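Local coordinates for protein WZI (Escherichia coli, PDB 2YNK) that sits in the outer membrane as a carbohydrate-binding beta-barrel, a lectin that underpins assembly of the group 1 capsule, at residues 143-148 with 168-173. Numbering follows the deposited sequence.
Sequences LSFGQV and PMTGFL. With OCT (N-octane), chain B.
Ser144 and Leu173 form a hydrogen-bonded antiparallel pair, as do Gly146 and Gly171, each exchanging two N-H...O bonds, such as Ser144 N to Leu173 O at 2.8 Å and Gly171 N to Gly146 O at 2.9 Å. Between them, Phe145 faces Phe172 in a non-hydrogen-bonded pair, with side chains on the same sheet face. Phe145 CD1 rests over the centre of the Phe172 ring, 3.5 Å from Phe172 CZ, with the two planes oblique at 54°. Phe145 CZ also meets the Thr170 methyl CG2 obliquely, at 3.7 Å. Further along the same face, Gln147 runs out extended beyond CG, and its NE2 donates to Thr170 OG1 at 2.9 Å in a bent bond (140° at the hydrogen), OG1 lying 18° out of the amide plane. Gln147 OE1 bonds to Asn130 of strand 127-138, and the amide is thus held at both its ends. Leu173 lies on the other, buried face, beside Ser144, with CB to CB 4.2 Å. This face offers the Phe145 ring to bound alkanes, consistent with a membrane-facing barrel wall, while n-octane C8 ends 3.4 Å from Thr170 OG1, against a hydroxyl and an amide NE2 already bonded to each other.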
loop_
_atom_site.group_PDB
_atom_site.type_symbol
_atom_site.label_atom_id
_atom_site.label_comp_id
_atom_site.label_asym_id
_atom_site.label_seq_id
_atom_site.Cartn_x
_atom_site.Cartn_y
_atom_site.Cartn_z
ATOM N N LEU A 143 19.148 -2.988 2.571
ATOM C CA LEU A 143 19.177 -1.800 3.410
ATOM C C LEU A 143 18.926 -0.595 2.533
ATOM O O LEU A 143 19.593 -0.416 1.515
ATOM C CB LEU A 143 20.526 -1.653 4.113
ATOM C CG LEU A 143 20.653 -0.448 5.062
ATOM C CD1 LEU A 143 19.515 -0.403 6.077
ATOM C CD2 LEU A 143 22.007 -0.473 5.762
ATOM N N SER A 144 17.979 0.241 2.944
ATOM C CA SER A 144 17.509 1.337 2.112
ATOM C C SER A 144 17.476 2.689 2.839
ATOM O O SER A 144 17.164 2.751 4.023
ATOM C CB SER A 144 16.107 1.002 1.649
ATOM O OG SER A 144 15.637 2.024 0.805
ATOM N N PHE A 145 17.794 3.766 2.129
ATOM C CA PHE A 145 17.566 5.111 2.648
ATOM C C PHE A 145 16.847 5.942 1.608
ATOM O O PHE A 145 17.175 5.877 0.425
ATOM C CB PHE A 145 18.859 5.826 3.048
ATOM C CG PHE A 145 18.617 7.194 3.637
ATOM C CD1 PHE A 145 18.254 7.337 4.967
ATOM C CD2 PHE A 145 18.700 8.336 2.849
ATOM C CE1 PHE A 145 18.000 8.596 5.504
ATOM C CE2 PHE A 145 18.449 9.588 3.377
ATOM C CZ PHE A 145 18.099 9.718 4.705
ATOM N N GLY A 146 15.882 6.738 2.067
ATOM C CA GLY A 146 15.097 7.594 1.184
ATOM C C GLY A 146 13.698 7.865 1.700
ATOM O O GLY A 146 13.434 7.790 2.906
ATOM N N GLN A 147 12.800 8.190 0.776
ATOM C CA GLN A 147 11.398 8.367 1.100
ATOM C C GLN A 147 10.634 7.278 0.402
ATOM O O GLN A 147 10.038 7.517 -0.656
ATOM C CB GLN A 147 10.897 9.748 0.665
ATOM C CG GLN A 147 11.451 10.866 1.528
ATOM C CD GLN A 147 10.949 12.245 1.152
ATOM O OE1 GLN A 147 10.500 12.487 0.030
ATOM N NE2 GLN A 147 11.038 13.170 2.097
ATOM N N VAL A 148 10.661 6.078 0.987
ATOM C CA VAL A 148 10.027 4.911 0.367
ATOM C C VAL A 148 8.653 4.643 0.975
ATOM O O VAL A 148 8.546 4.456 2.188
ATOM C CB VAL A 148 10.888 3.630 0.512
ATOM C CG1 VAL A 148 10.161 2.428 -0.085
ATOM C CG2 VAL A 148 12.242 3.832 -0.134
ATOM N N PRO A 168 5.335 9.814 1.634
ATOM C CA PRO A 168 6.278 8.872 2.217
ATOM C C PRO A 168 7.323 9.610 3.049
ATOM O O PRO A 168 7.671 10.756 2.727
ATOM C CB PRO A 168 6.904 8.189 0.996
ATOM C CG PRO A 168 6.716 9.154 -0.125
ATOM C CD PRO A 168 5.434 9.864 0.164
HETATM N N MSE A 169 7.806 8.962 4.108
HETATM C CA MSE A 169 8.663 9.614 5.081
HETATM C C MSE A 169 10.077 9.220 4.879
HETATM O O MSE A 169 10.371 8.100 4.438
HETATM C CB MSE A 169 8.276 9.206 6.488
HETATM C CG MSE A 169 6.791 9.423 6.738
HETATM SE SE MSE A 169 6.375 8.816 8.563
HETATM C CE MSE A 169 6.319 6.875 8.164
ATOM N N THR A 170 10.977 10.125 5.244
ATOM C CA THR A 170 12.404 9.911 5.084
ATOM C C THR A 170 12.924 9.016 6.183
ATOM O O THR A 170 12.693 9.287 7.370
ATOM C CB THR A 170 13.167 11.233 5.093
ATOM O OG1 THR A 170 12.961 11.881 3.836
ATOM C CG2 THR A 170 14.651 11.011 5.305
ATOM N N GLY A 171 13.616 7.947 5.784
ATOM C CA GLY A 171 14.116 6.979 6.744
ATOM C C GLY A 171 14.856 5.784 6.181
ATOM O O GLY A 171 15.158 5.706 4.982
ATOM N N PHE A 172 15.161 4.861 7.092
ATOM C CA PHE A 172 15.859 3.622 6.789
ATOM C C PHE A 172 14.865 2.467 6.757
ATOM O O PHE A 172 13.872 2.467 7.487
ATOM C CB PHE A 172 16.942 3.362 7.833
ATOM C CG PHE A 172 18.062 4.361 7.794
ATOM C CD1 PHE A 172 19.166 4.154 6.982
ATOM C CD2 PHE A 172 18.002 5.522 8.550
ATOM C CE1 PHE A 172 20.194 5.075 6.929
ATOM C CE2 PHE A 172 19.028 6.448 8.503
ATOM C CZ PHE A 172 20.129 6.217 7.693
ATOM N N LEU A 173 15.132 1.489 5.904
ATOM C CA LEU A 173 14.245 0.344 5.741
ATOM C C LEU A 173 15.064 -0.917 5.424
ATOM O O LEU A 173 16.051 -0.851 4.694
ATOM C CB LEU A 173 13.228 0.640 4.633
ATOM C CG LEU A 173 12.057 -0.327 4.455
ATOM C CD1 LEU A 173 10.910 0.413 3.787
ATOM C CD2 LEU A 173 12.449 -1.572 3.661
HETATM C C1 OCT B . 19.225 8.746 -3.178
HETATM C C2 OCT B . 18.889 9.372 -1.838
HETATM C C3 OCT B . 17.527 10.069 -1.868
HETATM C C4 OCT B . 17.192 10.713 -0.518
HETATM C C5 OCT B . 16.023 11.692 -0.622
HETATM C C6 OCT B . 15.535 12.140 0.762
HETATM C C7 OCT B . 15.598 13.656 1.008
HETATM C C8 OCT B . 14.372 14.198 1.728
#